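PDB 3RH3: uncharacterized DUF3829-like protein from Bacteroides thetaiotaomicron, which is of unknown function; it folds as an all-helical, probably lipid-anchored bacterial protein of the DUF3829-like family. Local coordinates for residues Asp37-Leu42 with Ser182-Met187; Phe93-Gln98 with Tyr126-Glu131; Gly43-Thr48 with Asn104-Tyr109; His31-Lys36 with Glu134-Ile139; Met236-Ser241 with Asp247-Ala252. All coordinates share one frame; numbering follows the deposited sequence. Where two conformers were deposited one is given.

Contact 1. Residues Asp37-Leu42 with Ser182-Met187. With EDO (1,2-ethanediol), chain D.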
# COMPACT_ATOMS: atom_id res chain seq x y z
N ASP A 37 -5.55 8.01 8.79
CA ASP A 37 -6.49 7.86 9.90
C ASP A 37 -5.78 7.32 11.14
O ASP A 37 -5.98 7.83 12.24
CB ASP A 37 -7.68 6.95 9.52
CG ASP A 37 -8.55 7.49 8.39
OD1 ASP A 37 -8.85 8.71 8.40
OD2 ASP A 37 -8.94 6.69 7.51
N ILE A 38 -4.93 6.29 10.96
CA ILE A 38 -4.17 5.67 12.04
C ILE A 38 -3.17 6.69 12.65
O ILE A 38 -3.11 6.84 13.87
CB ILE A 38 -3.47 4.37 11.54
CG1 ILE A 38 -4.50 3.28 11.10
CG2 ILE A 38 -2.46 3.82 12.54
CD1 ILE A 38 -5.61 2.86 12.16
N ASN A 39 -2.42 7.40 11.79
CA ASN A 39 -1.41 8.37 12.23
C ASN A 39 -2.04 9.59 12.91
O ASN A 39 -1.44 10.10 13.85
CB ASN A 39 -0.51 8.78 11.08
CG ASN A 39 0.34 7.63 10.54
OD1 ASN A 39 0.53 6.59 11.19
ND2 ASN A 39 0.86 7.80 9.34
N ALA A 40 -3.27 10.00 12.49
CA ALA A 40 -4.01 11.11 13.12
C ALA A 40 -4.37 10.76 14.57
O ALA A 40 -4.26 11.60 15.46
CB ALA A 40 -5.28 11.42 12.33
N VAL A 41 -4.77 9.50 14.78
CA VAL A 41 -5.13 8.97 16.09
C VAL A 41 -3.86 8.94 16.97
O VAL A 41 -3.91 9.41 18.11
CB VAL A 41 -5.82 7.59 15.96
CG1 VAL A 41 -5.87 6.86 17.30
CG2 VAL A 41 -7.22 7.74 15.38
N LEU A 42 -2.73 8.43 16.43
CA LEU A 42 -1.44 8.39 17.14
C LEU A 42 -1.01 9.81 17.51
O LEU A 42 -0.53 10.03 18.63
CB LEU A 42 -0.33 7.71 16.31
CG LEU A 42 -0.42 6.19 16.14
CD1 LEU A 42 0.60 5.70 15.11
CD2 LEU A 42 -0.25 5.46 17.48
N SER A 182 4.85 5.49 5.73
CA SER A 182 3.68 5.92 6.51
C SER A 182 3.63 5.47 7.99
O SER A 182 2.66 5.77 8.67
CB SER A 182 2.41 5.41 5.82
OG SER A 182 2.03 4.08 6.16
N ARG A 183 4.60 4.71 8.46
CA ARG A 183 4.61 4.16 9.80
C ARG A 183 5.18 5.18 10.77
O ARG A 183 6.38 5.23 11.03
CB ARG A 183 5.40 2.84 9.84
CG ARG A 183 4.81 1.79 8.93
CD ARG A 183 5.71 0.60 8.75
NE ARG A 183 5.07 -0.31 7.82
CZ ARG A 183 5.42 -1.57 7.62
NH1 ARG A 183 6.44 -2.10 8.28
NH2 ARG A 183 4.75 -2.32 6.76
N LYS A 184 4.29 6.02 11.28
CA LYS A 184 4.59 7.05 12.27
C LYS A 184 5.24 6.38 13.48
O LYS A 184 4.77 5.34 13.93
CB LYS A 184 3.29 7.77 12.63
CG LYS A 184 3.38 8.81 13.70
CD LYS A 184 2.12 9.65 13.69
CE LYS A 184 1.97 10.40 14.98
NZ LYS A 184 3.00 11.45 15.14
N HIS A 185 6.38 6.94 13.93
CA HIS A 185 7.21 6.45 15.04
C HIS A 185 8.02 5.19 14.66
O HIS A 185 8.71 4.64 15.53
CB HIS A 185 6.36 6.17 16.28
CG HIS A 185 7.09 6.37 17.57
ND1 HIS A 185 7.35 7.63 18.07
CD2 HIS A 185 7.54 5.44 18.45
CE1 HIS A 185 7.96 7.43 19.23
NE2 HIS A 185 8.09 6.13 19.51
N ALA A 186 8.01 4.77 13.38
CA ALA A 186 8.69 3.54 12.97
C ALA A 186 8.95 3.46 11.46
O ALA A 186 8.87 2.38 10.89
CB ALA A 186 7.87 2.34 13.42
N MSE A 187 9.30 4.57 10.83
CA MSE A 187 9.63 4.61 9.39
C MSE A 187 10.72 3.55 9.09
O MSE A 187 11.77 3.54 9.71
CB MSE A 187 10.11 6.01 9.02
CG MSE A 187 10.22 6.20 7.52
SE MSE A 187 11.55 7.48 7.12
CE MSE A 187 13.12 6.41 7.64
C1 EDO D . 6.33 11.00 15.16
O1 EDO D . 5.95 9.88 15.97
C2 EDO D . 6.40 10.65 13.67
O2 EDO D . 7.46 9.74 13.29

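Contact 2. Residues Phe93-Gln98 with Tyr126-Glu131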
# COMPACT_ATOMS: atom_id res chain seq x y z
N PHE A 93 -7.90 -7.01 10.96
CA PHE A 93 -9.09 -6.56 11.69
C PHE A 93 -8.95 -6.68 13.21
O PHE A 93 -9.46 -5.82 13.93
CB PHE A 93 -10.36 -7.28 11.20
CG PHE A 93 -10.77 -6.84 9.81
CD1 PHE A 93 -11.19 -5.54 9.57
CD2 PHE A 93 -10.74 -7.73 8.74
CE1 PHE A 93 -11.53 -5.12 8.27
CE2 PHE A 93 -11.09 -7.32 7.45
CZ PHE A 93 -11.48 -6.02 7.22
N ASN A 94 -8.22 -7.72 13.69
CA ASN A 94 -7.96 -7.94 15.11
C ASN A 94 -7.09 -6.80 15.67
O ASN A 94 -7.43 -6.19 16.69
CB ASN A 94 -7.30 -9.33 15.31
CG ASN A 94 -6.64 -9.60 16.65
OD1 ASN A 94 -5.49 -10.07 16.70
ND2 ASN A 94 -7.35 -9.37 17.75
N VAL A 95 -5.96 -6.49 15.00
CA VAL A 95 -5.07 -5.43 15.48
C VAL A 95 -5.77 -4.04 15.30
O VAL A 95 -5.58 -3.19 16.16
CB VAL A 95 -3.62 -5.45 14.92
CG1 VAL A 95 -2.93 -6.78 15.24
CG2 VAL A 95 -3.57 -5.16 13.43
N ARG A 96 -6.65 -3.87 14.29
CA ARG A 96 -7.39 -2.62 14.10
C ARG A 96 -8.36 -2.39 15.26
O ARG A 96 -8.45 -1.26 15.76
CB ARG A 96 -8.15 -2.63 12.77
CG ARG A 96 -8.84 -1.31 12.48
CD ARG A 96 -9.60 -1.39 11.19
NE ARG A 96 -10.20 -0.10 10.86
CZ ARG A 96 -11.44 0.24 11.16
NH1 ARG A 96 -12.23 -0.61 11.80
NH2 ARG A 96 -11.91 1.44 10.82
N THR A 97 -9.08 -3.44 15.69
CA THR A 97 -10.03 -3.38 16.80
C THR A 97 -9.29 -3.03 18.08
O THR A 97 -9.74 -2.12 18.78
CB THR A 97 -10.82 -4.69 16.91
OG1 THR A 97 -11.52 -4.89 15.68
CG2 THR A 97 -11.82 -4.68 18.06
N GLN A 98 -8.14 -3.70 18.37
CA GLN A 98 -7.29 -3.43 19.54
C GLN A 98 -6.84 -1.97 19.55
O GLN A 98 -6.89 -1.32 20.60
CB GLN A 98 -6.05 -4.33 19.54
CG GLN A 98 -6.26 -5.73 20.10
CD GLN A 98 -4.97 -6.52 20.07
OE1 GLN A 98 -4.80 -7.44 19.26
NE2 GLN A 98 -4.03 -6.17 20.94
N TYR A 126 1.42 2.30 19.11
CA TYR A 126 2.54 2.44 18.18
C TYR A 126 2.88 1.08 17.55
O TYR A 126 3.01 0.98 16.33
CB TYR A 126 3.80 2.99 18.89
CG TYR A 126 3.84 4.47 19.17
CD1 TYR A 126 3.43 5.39 18.20
CD2 TYR A 126 4.42 4.95 20.34
CE1 TYR A 126 3.54 6.77 18.43
CE2 TYR A 126 4.55 6.32 20.57
CZ TYR A 126 4.09 7.22 19.62
OH TYR A 126 4.20 8.55 19.88
N LYS A 127 2.99 0.04 18.40
CA LYS A 127 3.26 -1.33 17.96
C LYS A 127 2.10 -1.86 17.07
O LYS A 127 2.36 -2.45 16.02
CB LYS A 127 3.47 -2.25 19.17
N LEU A 128 0.85 -1.60 17.46
CA LEU A 128 -0.32 -2.07 16.70
C LEU A 128 -0.43 -1.41 15.33
O LEU A 128 -0.81 -2.09 14.37
CB LEU A 128 -1.63 -1.88 17.48
CG LEU A 128 -1.82 -2.82 18.68
CD1 LEU A 128 -2.86 -2.28 19.62
CD2 LEU A 128 -2.17 -4.24 18.25
N SER A 129 -0.05 -0.11 15.21
CA SER A 129 -0.10 0.60 13.93
C SER A 129 0.86 -0.01 12.91
O SER A 129 0.54 -0.06 11.74
CB SER A 129 0.20 2.09 14.14
OG SER A 129 1.51 2.32 14.62
N VAL A 130 2.02 -0.51 13.37
CA VAL A 130 3.02 -1.14 12.52
C VAL A 130 2.48 -2.50 12.07
O VAL A 130 2.52 -2.82 10.88
CB VAL A 130 4.40 -1.23 13.22
CG1 VAL A 130 5.40 -2.02 12.37
CG2 VAL A 130 4.94 0.17 13.49
N GLU A 131 1.91 -3.27 13.02
CA GLU A 131 1.28 -4.58 12.76
C GLU A 131 0.19 -4.44 11.69
O GLU A 131 0.19 -5.19 10.72
CB GLU A 131 0.71 -5.18 14.04
CG GLU A 131 1.76 -5.69 15.00
CD GLU A 131 1.25 -6.62 16.09
OE1 GLU A 131 0.74 -7.71 15.75
OE2 GLU A 131 1.39 -6.26 17.28

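Contact 3. Residues Gly43-Thr48 with Asn104-Tyr109. With EDO (1,2-ethanediol), chain D.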
# COMPACT_ATOMS: atom_id res chain seq x y z
N GLY A 43 -1.22 10.75 16.58
CA GLY A 43 -0.93 12.16 16.76
C GLY A 43 -1.72 12.74 17.92
O GLY A 43 -1.14 13.42 18.77
N TYR A 44 -3.03 12.40 17.99
CA TYR A 44 -3.92 12.85 19.06
C TYR A 44 -3.41 12.35 20.42
O TYR A 44 -3.36 13.12 21.37
CB TYR A 44 -5.37 12.39 18.82
CG TYR A 44 -6.35 13.02 19.79
CD1 TYR A 44 -6.62 12.43 21.03
CD2 TYR A 44 -7.00 14.22 19.49
CE1 TYR A 44 -7.50 13.02 21.93
CE2 TYR A 44 -7.88 14.81 20.39
CZ TYR A 44 -8.14 14.20 21.60
OH TYR A 44 -9.01 14.79 22.49
N MSE A 45 -3.00 11.07 20.48
CA MSE A 45 -2.51 10.41 21.69
C MSE A 45 -1.14 10.90 22.17
O MSE A 45 -0.74 10.57 23.29
CB MSE A 45 -2.47 8.90 21.50
CG MSE A 45 -3.85 8.30 21.31
SE MSE A 45 -3.71 6.46 20.82
CE MSE A 45 -3.34 5.67 22.55
N GLU A 46 -0.43 11.68 21.34
CA GLU A 46 0.87 12.26 21.67
C GLU A 46 0.71 13.62 22.32
O GLU A 46 1.57 14.02 23.11
CB GLU A 46 1.72 12.41 20.41
CG GLU A 46 2.29 11.10 19.89
CD GLU A 46 2.91 11.18 18.51
OE1 GLU A 46 2.63 12.16 17.77
OE2 GLU A 46 3.68 10.26 18.16
N GLN A 47 -0.39 14.34 21.96
CA GLN A 47 -0.72 15.69 22.43
C GLN A 47 -0.72 15.75 23.96
O GLN A 47 -1.55 15.11 24.62
CB GLN A 47 -2.05 16.21 21.85
CG GLN A 47 -2.19 16.13 20.32
CD GLN A 47 -1.21 16.98 19.54
OE1 GLN A 47 -1.45 18.17 19.29
NE2 GLN A 47 -0.12 16.38 19.08
N THR A 48 0.27 16.49 24.50
CA THR A 48 0.51 16.73 25.92
C THR A 48 -0.39 17.89 26.38
O THR A 48 0.07 19.01 26.62
CB THR A 48 2.02 16.99 26.16
OG1 THR A 48 2.49 17.98 25.23
CG2 THR A 48 2.87 15.72 26.03
N ASN A 104 -10.13 4.55 22.54
CA ASN A 104 -11.32 4.91 23.33
C ASN A 104 -11.03 4.79 24.85
O ASN A 104 -11.54 5.60 25.64
CB ASN A 104 -12.54 4.09 22.91
CG ASN A 104 -13.17 4.56 21.62
OD1 ASN A 104 -13.29 5.76 21.33
ND2 ASN A 104 -13.64 3.61 20.82
N LYS A 105 -10.19 3.79 25.24
CA LYS A 105 -9.73 3.58 26.62
C LYS A 105 -8.83 4.76 27.03
O LYS A 105 -8.97 5.28 28.14
CB LYS A 105 -8.99 2.24 26.76
N PHE A 106 -7.97 5.22 26.10
CA PHE A 106 -7.06 6.35 26.27
C PHE A 106 -7.83 7.65 26.61
O PHE A 106 -7.40 8.38 27.51
CB PHE A 106 -6.20 6.54 25.00
CG PHE A 106 -5.36 7.80 24.95
CD1 PHE A 106 -4.06 7.81 25.45
CD2 PHE A 106 -5.86 8.97 24.39
CE1 PHE A 106 -3.28 8.97 25.40
CE2 PHE A 106 -5.09 10.14 24.36
CZ PHE A 106 -3.81 10.13 24.88
N LEU A 107 -8.94 7.94 25.88
CA LEU A 107 -9.78 9.13 26.06
C LEU A 107 -10.40 9.19 27.46
O LEU A 107 -10.51 10.27 28.04
CB LEU A 107 -10.90 9.20 24.99
CG LEU A 107 -10.49 9.20 23.51
CD1 LEU A 107 -11.68 8.93 22.62
CD2 LEU A 107 -9.82 10.51 23.11
N ALA A 108 -10.78 8.01 27.99
CA ALA A 108 -11.35 7.85 29.33
C ALA A 108 -10.26 8.04 30.40
O ALA A 108 -10.51 8.71 31.40
CB ALA A 108 -11.99 6.48 29.46
N TYR A 109 -9.05 7.47 30.16
CA TYR A 109 -7.90 7.57 31.06
C TYR A 109 -7.31 8.99 31.11
O TYR A 109 -6.88 9.43 32.18
CB TYR A 109 -6.80 6.55 30.68
CG TYR A 109 -6.99 5.16 31.26
CD1 TYR A 109 -6.91 4.94 32.63
CD2 TYR A 109 -7.19 4.06 30.43
CE1 TYR A 109 -7.07 3.67 33.17
CE2 TYR A 109 -7.34 2.78 30.96
CZ TYR A 109 -7.28 2.59 32.33
OH TYR A 109 -7.43 1.33 32.86
C1 EDO D . 6.33 11.00 15.16
O1 EDO D . 5.95 9.88 15.97
C2 EDO D . 6.40 10.65 13.67
O2 EDO D . 7.46 9.74 13.29

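Contact 4. Residues His31-Lys36 with Glu134-Ile139. With EDO (1,2-ethanediol), chain E.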
# COMPACT_ATOMS: atom_id res chain seq x y z
N HIS A 31 -10.04 1.93 3.13
CA HIS A 31 -11.03 2.43 4.07
C HIS A 31 -10.73 2.08 5.53
O HIS A 31 -10.95 2.92 6.40
CB HIS A 31 -12.44 1.92 3.70
CG HIS A 31 -13.56 2.56 4.46
ND1 HIS A 31 -14.30 1.85 5.39
CD2 HIS A 31 -14.03 3.83 4.40
CE1 HIS A 31 -15.20 2.70 5.87
NE2 HIS A 31 -15.08 3.90 5.30
N VAL A 32 -10.25 0.85 5.81
CA VAL A 32 -10.05 0.40 7.19
C VAL A 32 -8.59 0.52 7.69
O VAL A 32 -8.38 0.61 8.90
CB VAL A 32 -10.58 -1.05 7.43
CG1 VAL A 32 -12.03 -1.19 6.95
CG2 VAL A 32 -9.69 -2.11 6.77
N ALA A 33 -7.61 0.49 6.80
CA ALA A 33 -6.20 0.55 7.21
C ALA A 33 -5.49 1.71 6.58
O ALA A 33 -4.35 1.58 6.14
CB ALA A 33 -5.50 -0.76 6.84
N ASN A 34 -6.17 2.87 6.52
CA ASN A 34 -5.59 4.08 5.94
C ASN A 34 -4.62 4.69 6.95
O ASN A 34 -5.00 4.98 8.09
CB ASN A 34 -6.70 5.05 5.53
CG ASN A 34 -6.20 6.37 5.01
OD1 ASN A 34 -6.38 7.41 5.65
ND2 ASN A 34 -5.55 6.36 3.87
N ALA A 35 -3.35 4.85 6.54
CA ALA A 35 -2.28 5.42 7.38
C ALA A 35 -2.62 6.80 7.93
O ALA A 35 -2.30 7.06 9.07
CB ALA A 35 -1.01 5.50 6.60
N LYS A 36 -3.26 7.67 7.13
CA LYS A 36 -3.65 9.02 7.54
C LYS A 36 -4.61 8.98 8.75
O LYS A 36 -4.45 9.78 9.66
CB LYS A 36 -4.26 9.82 6.38
N GLU A 134 1.86 -3.84 8.34
CA GLU A 134 2.48 -5.08 7.89
C GLU A 134 1.44 -6.03 7.30
O GLU A 134 1.68 -6.58 6.23
CB GLU A 134 3.26 -5.77 9.04
CG GLU A 134 4.60 -5.10 9.29
CD GLU A 134 5.41 -5.48 10.52
OE1 GLU A 134 4.83 -5.97 11.52
OE2 GLU A 134 6.64 -5.22 10.51
N TYR A 135 0.27 -6.21 7.96
CA TYR A 135 -0.80 -7.08 7.47
C TYR A 135 -1.28 -6.62 6.08
O TYR A 135 -1.41 -7.46 5.17
CB TYR A 135 -1.97 -7.15 8.45
CG TYR A 135 -1.72 -8.09 9.60
CD1 TYR A 135 -1.38 -9.42 9.38
CD2 TYR A 135 -1.89 -7.68 10.92
CE1 TYR A 135 -1.16 -10.31 10.44
CE2 TYR A 135 -1.70 -8.55 11.98
CZ TYR A 135 -1.32 -9.86 11.74
OH TYR A 135 -1.13 -10.71 12.81
N LYS A 136 -1.49 -5.30 5.94
CA LYS A 136 -1.89 -4.68 4.69
C LYS A 136 -0.83 -4.97 3.62
O LYS A 136 -1.19 -5.35 2.50
CB LYS A 136 -2.11 -3.18 4.91
CG LYS A 136 -2.71 -2.45 3.70
CD LYS A 136 -3.12 -1.01 4.02
CE LYS A 136 -1.96 -0.10 4.30
NZ LYS A 136 -2.36 1.34 4.34
N GLN A 137 0.46 -4.83 3.97
CA GLN A 137 1.56 -5.10 3.05
C GLN A 137 1.60 -6.57 2.65
O GLN A 137 1.78 -6.87 1.47
CB GLN A 137 2.90 -4.68 3.67
CG GLN A 137 4.08 -4.74 2.68
CD GLN A 137 3.83 -3.86 1.48
OE1 GLN A 137 3.41 -2.71 1.61
NE2 GLN A 137 3.98 -4.41 0.28
N VAL A 138 1.43 -7.49 3.61
CA VAL A 138 1.41 -8.93 3.32
C VAL A 138 0.25 -9.24 2.32
O VAL A 138 0.48 -9.94 1.34
CB VAL A 138 1.35 -9.81 4.60
CG1 VAL A 138 1.17 -11.29 4.26
CG2 VAL A 138 2.60 -9.61 5.47
N ILE A 139 -0.94 -8.62 2.49
CA ILE A 139 -2.09 -8.85 1.59
C ILE A 139 -1.74 -8.39 0.18
O ILE A 139 -2.00 -9.14 -0.76
CB ILE A 139 -3.41 -8.20 2.11
CG1 ILE A 139 -3.85 -8.85 3.45
CG2 ILE A 139 -4.55 -8.27 1.06
CD1 ILE A 139 -4.70 -7.93 4.33
C1 EDO E . -1.59 2.07 9.23
O1 EDO E . -0.98 1.52 10.41
C2 EDO E . -1.70 1.05 8.10
O2 EDO E . -0.83 1.43 7.03

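Contact 5. Residues Met236-Ser241 with Asp247-Ala252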
# COMPACT_ATOMS: atom_id res chain seq x y z
N MSE A 236 10.99 10.88 -2.11
CA MSE A 236 11.05 9.82 -1.10
C MSE A 236 12.49 9.70 -0.57
O MSE A 236 12.64 9.57 0.64
CB MSE A 236 10.50 8.47 -1.61
CG MSE A 236 10.52 7.35 -0.56
SE MSE A 236 9.71 7.85 1.18
CE MSE A 236 7.78 7.64 0.68
N GLN A 237 13.54 9.83 -1.42
CA GLN A 237 14.92 9.76 -0.91
C GLN A 237 15.15 10.80 0.17
O GLN A 237 15.76 10.50 1.19
CB GLN A 237 15.94 9.99 -2.02
CG GLN A 237 16.48 8.75 -2.66
CD GLN A 237 17.85 9.01 -3.24
OE1 GLN A 237 18.87 8.63 -2.67
NE2 GLN A 237 17.91 9.68 -4.38
N LYS A 238 14.66 12.04 -0.08
CA LYS A 238 14.76 13.19 0.81
C LYS A 238 13.96 12.95 2.08
O LYS A 238 14.45 13.24 3.16
CB LYS A 238 14.27 14.48 0.10
CG LYS A 238 14.40 15.76 0.95
CD LYS A 238 13.39 16.84 0.56
CE LYS A 238 12.92 17.64 1.74
NZ LYS A 238 11.49 18.06 1.62
N ALA A 239 12.71 12.48 1.94
CA ALA A 239 11.85 12.21 3.10
C ALA A 239 12.48 11.14 4.00
O ALA A 239 12.56 11.30 5.21
CB ALA A 239 10.47 11.77 2.63
N ARG A 240 12.93 10.05 3.40
CA ARG A 240 13.52 8.90 4.06
C ARG A 240 14.89 9.24 4.76
O ARG A 240 15.22 8.66 5.81
CB ARG A 240 13.67 7.74 3.02
CG ARG A 240 15.02 6.98 3.01
CD ARG A 240 14.88 5.85 3.94
NE ARG A 240 16.07 5.02 4.12
CZ ARG A 240 16.83 5.03 5.20
NH1 ARG A 240 16.67 5.97 6.13
NH2 ARG A 240 17.76 4.10 5.37
N SER A 241 15.65 10.19 4.19
CA SER A 241 16.94 10.60 4.74
C SER A 241 16.83 11.25 6.12
O SER A 241 17.83 11.33 6.83
CB SER A 241 17.63 11.58 3.79
OG SER A 241 18.30 10.81 2.80
N ASP A 247 4.59 14.09 9.22
CA ASP A 247 3.21 14.26 8.71
C ASP A 247 3.23 15.18 7.47
O ASP A 247 2.54 14.89 6.49
CB ASP A 247 2.25 14.79 9.78
CG ASP A 247 1.70 13.71 10.71
OD1 ASP A 247 1.02 12.79 10.20
OD2 ASP A 247 1.93 13.81 11.94
N LYS A 248 4.10 16.22 7.50
CA LYS A 248 4.26 17.20 6.42
C LYS A 248 4.75 16.52 5.12
O LYS A 248 4.23 16.82 4.04
CB LYS A 248 5.23 18.32 6.85
CG LYS A 248 5.26 19.50 5.88
CD LYS A 248 5.95 20.73 6.46
N GLU A 249 5.74 15.61 5.22
CA GLU A 249 6.29 14.90 4.06
C GLU A 249 5.28 13.92 3.50
O GLU A 249 5.12 13.83 2.29
CB GLU A 249 7.60 14.17 4.42
CG GLU A 249 8.78 15.10 4.66
CD GLU A 249 9.57 15.48 3.43
OE1 GLU A 249 9.07 15.28 2.30
OE2 GLU A 249 10.72 15.96 3.60
N TYR A 250 4.60 13.20 4.38
CA TYR A 250 3.61 12.20 3.98
C TYR A 250 2.41 12.85 3.30
O TYR A 250 1.99 12.38 2.24
CB TYR A 250 3.18 11.35 5.18
CG TYR A 250 2.30 10.19 4.78
CD1 TYR A 250 2.76 9.23 3.88
CD2 TYR A 250 0.99 10.09 5.22
CE1 TYR A 250 1.94 8.19 3.44
CE2 TYR A 250 0.16 9.05 4.81
CZ TYR A 250 0.64 8.10 3.91
OH TYR A 250 -0.15 7.06 3.50
N GLN A 251 1.87 13.92 3.88
CA GLN A 251 0.75 14.64 3.28
C GLN A 251 1.14 15.17 1.89
O GLN A 251 0.43 14.90 0.93
CB GLN A 251 0.25 15.78 4.20
CG GLN A 251 -0.76 15.31 5.25
CD GLN A 251 -1.93 14.55 4.67
OE1 GLN A 251 -2.13 13.36 4.94
NE2 GLN A 251 -2.71 15.21 3.81
N ALA A 252 2.31 15.83 1.77
CA ALA A 252 2.84 16.37 0.51
C ALA A 252 2.97 15.29 -0.56
O ALA A 252 2.48 15.47 -1.68
CB ALA A 252 4.19 17.01 0.74
O HOH W 1 10.72 14.92 0.43

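Contact 1. Residues Asp37-Leu42 with Ser182-Met187
Asn39 and Lys184 form the tight part of this contact, where helix 35-46 meets the loop that follows helix 161-181. Asn39 ND2 donates to Ser182 O at 2.8 Å, nearly straight at 163°. The acceptor lies close to the amide plane, while the donor sits 23° out of the carbonyl plane. On the other branch of the amide, Asn39 OD1 packs against Lys184 CB at 3.3 Å. The lysine starts with CG anti to its backbone N, and its methylenes then slide past Asn39 in the opposite sense, until CE reaches Leu42 CB at 3.8 Å. A bend at the last torsion (68°) turns NZ aside to a salt bridge with Glu46. The looser side is at His185, in the type II turn Arg183-Ala186. There a 1,2-ethanediol, probably from the crystallisation liquor, takes a hydrogen bond from His185 N to O2 at 3.1 Å, while O1, at the edge of the imidazole and in its plane, makes a weak one with His185 ND1. Beyond the two segments, Ile38 and Leu42 face helix 115-154, Ile38 and Val41 cover helix 79-111, the His185 ring stacks on Tyr126, and Ser182 touches Tyr250 of helix 247-257.

Contact 2. Residues Phe93-Gln98 with Tyr126-Glu131
The amide of Gln98 and the carboxylate of Glu131 each have a methyl group over one face. Leu128 CD2 sits above the Gln98 amide, 4.0 Å from CD and 3.8 Å from NE2, and Val95 CG1 stands above the carboxylate of Glu131, 3.8 Å from OE1. Both polar groups thus contribute a flat surface rather than a bond across the helix pair. Between them lies the apolar core, in which Val95 CB meets Leu128 CD2 at 3.8 Å and the two side chains cross obliquely. Leu128 CD1 reaches the root of the glutamine, with Gln98 CB at 3.8 Å. The two leucine methyls therefore divide the work, CD2 touching both Val95 and Gln98, CD1 only Gln98. Val95 CG1 is anti to its carbonyl carbon (chi1 -58°), which turns this methyl toward the glutamate. The short helical segments run antiparallel at 153°, their axes 9.1 Å apart, as in a helical hairpin. Burial falls off from Val95 and Leu128 toward exposed Gln98. Further along helix 115-154, Leu132 and Tyr135 continue the packing on Val95. On the far side of 126-131, Ser129 rests on Ile38 and Leu42 of helix 35-46, while Val130 touches Ala186 in the loop before helix 189-207.

Contact 3. Residues Gly43-Thr48 with Asn104-Tyr109
Met45 and Phe106 make a Met-aromatic contact between the C-terminal end of helix 35-46 and helix 79-111. Met45 is selenomethionine, so selenium stands where sulfur would be. Its CG lies over the centre of the Phe106 ring, 3.7 Å from the centroid and 11° off the normal, a CH-pi contact. SE is farther off, 4.9 Å from the same centroid, and approaches obliquely. The chain then bends at its third torsion (78°), bringing CE back down to Phe106 CD1 at 3.7 Å. The methionine and the phenylalanine slide past each other in opposite directions, so the ring reaches the helix backbone: Phe106 CZ is 3.5 Å from Met45 CA. Tyr44 adds a second, more exposed patch. Phe106 CE2 sits near the plane of the tyrosine ring, at its edge, 4.3 Å from Tyr44 CD1, and Leu107 CD2 meets Tyr44 CE1 at 3.6 Å. The carboxylate of Glu46 is instead engaged by Lys184, its salt-bridge partner, and by the hydroxyl of Tyr126; a 1,2-ethanediol also donates to its OE2. The contact across the two helices is thus one of dispersion and CH-pi attraction, with the charged chemistry of this helix end kept on another side.

Contact 4. Residues His31-Lys36 with Glu134-Ile139
Ala33 and Lys136 join the break between helices 10-32 and 35-46 to the long helix 115-154 of this all-helical fold. The break is short: Ala33 is the first residue to leave helical geometry, and Asn34 is the N-cap of the next helix, its OD1 making a weak hydrogen bond to Asp37 N. Polar contact comes first. Lys136 NZ donates to Ala33 O at 2.7 Å, approaching at a C=O...N angle of 159° and 20° out of the carbonyl plane, so the carbonyl at the break is met by a donor from the neighbouring helix. The lysine is modelled in two conformers, so this bond is tentative and may be only partly occupied. The same amine also donates to O2 of a 1,2-ethanediol, probably from the crystallisation liquor, at 3.1 Å. Apolar contact is slight and comes from the lysine chain itself, whose CD lies against Ala33 CB at 3.7 Å; nearby, Leu29 of helix 10-32 touches both Lys136 and Ile139. The first torsion of Lys136 sets CG anti to its backbone N, and a kink at chi3 (67°) brings the amine round to the carbonyl. The diol also lies beside the break, its C2 3.3 Å from Ala33 O.

Contact 5. Residues Met236-Ser241 with Asp247-Ala252
Ala239 and Glu249 bring the backbones of helices 216-240 and 247-257 closest, 6.3 Å between their CA atoms, in a helical hairpin whose arms run antiparallel around a short connection. Glu249 reaches over from the second helix, bent at chi2 (-87°) so that its carboxylate lies beside the first. Lys238 crosses it at about a right angle and makes a salt bridge, NZ to OE2 at 3.0 Å, on the syn side of that oxygen but 33° out of the carboxylate plane. OE2 has a second partner in Lys242 NZ, from the connection itself, so two lysine amines meet on one oxygen of a buried glutamate; this would be expected to hold it in the ionised form. The other oxygen faces differently: OE1 receives a hydrogen bond from a water that in turn makes a weak one with Lys238 NZ, and it lies 3.8 Å from Ala239 CB. That methyl also comes within 4.1 Å of Glu249 CB, consistent with the close approach of the two helices here. Inward, Met236 reaches helices 161-181 and 189-207 and joins Ala239 against Met253 of helix 247-257, Glu249 rests on Tyr181, and Tyr250 packs on Met178 and Ser182.

Contacts 1, 3 and 4 all use helix 35-46 or the break just before it: contact 4 at its start, contact 1 midway, contact 3 at its end. Contacts 3 and 4 have centres about 22 Å apart. Contacts 2 and 4 share helix 115-154, and contacts 2 and 3 share helix 79-111. Along the chain, contacts 2 and 3 are nested within contact 1, which crosses contact 4; contact 5 follows in series. Contact 1 touches all four others, so the loop 182-187 is where the N-terminal and C-terminal helices are tied together. Contact 5, about 23 Å from contact 2 between centres, belongs to the C-terminal helices, and Tyr250 brings it against Ala35 of contact 4.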